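Local atomic coordinates of trichomaglin (Trichosanthes lepiniana, PDB entry 1SGL), a protein that probably cleaves RNA as an S-like ribonuclease of the T2 family, a plant hydrolase. Residues A11-G16 with T41-R46. Sequence-based numbering, arbitrary orientation.
With SO4 (sulfate ion), chain C; SO4 (sulfate ion), chain B; SO4 (sulfate ion), chain D.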
loop_
_atom_site.group_PDB
_atom_site.type_symbol
_atom_site.label_atom_id
_atom_site.label_comp_id
_atom_site.label_asym_id
_atom_site.label_seq_id
_atom_site.Cartn_x
_atom_site.Cartn_y
_atom_site.Cartn_z
ATOM N N ALA A 11 1.266 2.445 -2.844
ATOM C CA ALA A 11 0.243 1.425 -3.000
ATOM C C ALA A 11 -0.274 0.925 -1.657
ATOM O O ALA A 11 0.506 0.519 -0.791
ATOM C CB ALA A 11 0.801 0.265 -3.808
ATOM N N LEU A 12 -1.590 0.963 -1.490
ATOM C CA LEU A 12 -2.231 0.505 -0.264
ATOM C C LEU A 12 -3.159 -0.653 -0.597
ATOM O O LEU A 12 -3.761 -0.681 -1.668
ATOM C CB LEU A 12 -3.049 1.625 0.376
ATOM C CG LEU A 12 -2.329 2.934 0.705
ATOM C CD1 LEU A 12 -3.318 3.889 1.376
ATOM C CD2 LEU A 12 -1.139 2.667 1.617
ATOM N N GLN A 13 -3.273 -1.604 0.323
ATOM C CA GLN A 13 -4.127 -2.761 0.122
ATOM C C GLN A 13 -5.244 -2.799 1.142
ATOM O O GLN A 13 -5.038 -2.451 2.302
ATOM C CB GLN A 13 -3.306 -4.047 0.235
ATOM C CG GLN A 13 -2.308 -4.206 -0.889
ATOM C CD GLN A 13 -1.673 -5.571 -0.929
ATOM O OE1 GLN A 13 -0.797 -5.824 -1.757
ATOM N NE2 GLN A 13 -2.109 -6.467 -0.041
ATOM N N TRP A 14 -6.424 -3.226 0.707
ATOM C CA TRP A 14 -7.567 -3.332 1.601
ATOM C C TRP A 14 -7.486 -4.684 2.311
ATOM O O TRP A 14 -7.617 -5.740 1.683
ATOM C CB TRP A 14 -8.886 -3.232 0.822
ATOM C CG TRP A 14 -10.090 -3.311 1.718
ATOM C CD1 TRP A 14 -11.013 -4.317 1.772
ATOM C CD2 TRP A 14 -10.464 -2.371 2.737
ATOM N NE1 TRP A 14 -11.938 -4.065 2.766
ATOM C CE2 TRP A 14 -11.624 -2.879 3.372
ATOM C CE3 TRP A 14 -9.934 -1.149 3.171
ATOM C CZ2 TRP A 14 -12.259 -2.209 4.417
ATOM C CZ3 TRP A 14 -10.568 -0.479 4.216
ATOM C CH2 TRP A 14 -11.718 -1.014 4.825
ATOM N N ALA A 15 -7.278 -4.643 3.619
ATOM C CA ALA A 15 -7.140 -5.867 4.407
ATOM C C ALA A 15 -8.273 -6.878 4.224
ATOM O O ALA A 15 -8.025 -8.074 4.129
ATOM C CB ALA A 15 -6.984 -5.515 5.876
ATOM N N GLY A 16 -9.513 -6.397 4.161
ATOM C CA GLY A 16 -10.637 -7.303 4.008
ATOM C C GLY A 16 -10.558 -8.186 2.777
ATOM O O GLY A 16 -10.923 -9.365 2.813
ATOM N N THR A 41 -3.805 -0.875 4.392
ATOM C CA THR A 41 -2.451 -0.949 4.944
ATOM C C THR A 41 -1.464 -0.738 3.792
ATOM O O THR A 41 -1.828 -0.818 2.615
ATOM C CB THR A 41 -2.163 -2.318 5.620
ATOM O OG1 THR A 41 -2.321 -3.375 4.663
ATOM C CG2 THR A 41 -3.121 -2.539 6.801
ATOM N N ILE A 42 -0.217 -0.470 4.141
ATOM C CA ILE A 42 0.826 -0.211 3.156
ATOM C C ILE A 42 1.358 -1.448 2.452
ATOM O O ILE A 42 1.676 -2.445 3.094
ATOM C CB ILE A 42 2.032 0.484 3.828
ATOM C CG1 ILE A 42 1.582 1.808 4.443
ATOM C CG2 ILE A 42 3.169 0.673 2.822
ATOM C CD1 ILE A 42 2.559 2.356 5.449
ATOM N N HIS A 43 1.442 -1.389 1.129
ATOM C CA HIS A 43 2.031 -2.490 0.390
ATOM C C HIS A 43 3.450 -2.035 0.037
ATOM O O HIS A 43 4.403 -2.792 0.191
ATOM C CB HIS A 43 1.276 -2.809 -0.898
ATOM C CG HIS A 43 1.925 -3.895 -1.695
ATOM N ND1 HIS A 43 1.867 -5.223 -1.323
ATOM C CD2 HIS A 43 2.745 -3.843 -2.772
ATOM C CE1 HIS A 43 2.627 -5.940 -2.133
ATOM N NE2 HIS A 43 3.172 -5.127 -3.020
ATOM N N GLY A 44 3.584 -0.789 -0.422
ATOM C CA GLY A 44 4.898 -0.265 -0.769
ATOM C C GLY A 44 4.909 1.060 -1.521
ATOM O O GLY A 44 3.882 1.514 -2.038
ATOM N N LEU A 45 6.083 1.683 -1.565
ATOM C CA LEU A 45 6.293 2.948 -2.256
ATOM C C LEU A 45 7.237 2.653 -3.424
ATOM O O LEU A 45 8.209 1.913 -3.264
ATOM C CB LEU A 45 6.953 3.957 -1.318
ATOM C CG LEU A 45 7.281 5.326 -1.925
ATOM C CD1 LEU A 45 6.013 6.170 -1.995
ATOM C CD2 LEU A 45 8.328 6.028 -1.085
ATOM N N ARG A 46 6.969 3.219 -4.594
ATOM C CA ARG A 46 7.835 2.960 -5.737
ATOM C C ARG A 46 7.812 4.076 -6.770
ATOM O O ARG A 46 6.852 4.842 -6.844
ATOM C CB ARG A 46 7.431 1.649 -6.415
ATOM C CG ARG A 46 6.115 1.714 -7.174
ATOM C CD ARG A 46 5.790 0.382 -7.821
ATOM N NE ARG A 46 4.771 0.494 -8.870
ATOM C CZ ARG A 46 3.458 0.497 -8.659
ATOM N NH1 ARG A 46 2.970 0.394 -7.427
ATOM N NH2 ARG A 46 2.628 0.583 -9.688
HETATM S S SO4 C . 1.198 -9.243 0.396
HETATM O O1 SO4 C . 0.415 -8.282 -0.405
HETATM O O2 SO4 C . 0.384 -10.447 0.635
HETATM O O3 SO4 C . 1.560 -8.637 1.690
HETATM O O4 SO4 C . 2.421 -9.604 -0.338
HETATM S S SO4 B . 5.387 -5.378 -6.214
HETATM O O1 SO4 B . 5.276 -6.199 -7.433
HETATM O O2 SO4 B . 6.812 -5.129 -5.932
HETATM O O3 SO4 B . 4.780 -6.103 -5.086
HETATM O O4 SO4 B . 4.683 -4.093 -6.399
HETATM S S SO4 D . -1.082 0.357 -9.648
HETATM O O1 SO4 D . -0.911 -1.079 -9.944
HETATM O O2 SO4 D . -0.577 0.649 -8.288
HETATM O O3 SO4 D . -2.519 0.688 -9.728
HETATM O O4 SO4 D . -0.326 1.159 -10.631
#
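Ala11 O takes N-H groups from both His43 (N to O 2.9 Å) and, weakly, Gly44, which defines a classic beta bulge between antiparallel strands. Ala11 N donates in turn to Gly44 O at 2.9 Å. Beyond the bulge, Gln13 and Thr41 form a regular hydrogen-bonded pair, with Gln13 N 2.8 Å from Thr41 O. With CG anti to its backbone N (chi1 177°), the His43 side chain crosses the extended Gln13 chain obliquely, although amide and ring planes are 11° apart. Gln13 OE1 lies 2.8 Å from His43 ND1, but poor angles exclude a hydrogen bond. His43 NE2 donates almost straight (172°) to O3 of the chain B sulfate, probably from the crystallisation liquor, 2.8 Å away at the ring edge; His105 and Gln101 bind that same ion. An alanine in place of His43 would probably leave this sulfate without its NE2 donor and open a gap beside Gln13. On the opposite sheet face, Leu12 CD2 meets Ile42 CG1 at 4.0 Å, where both side chains touch Phe127 of helix 116-129. Thr-Ile-His-Gly-Leu matches a T2 active-site motif, so the bulge presenting His43 to an anion is consistent with a phosphate-binding catalytic site.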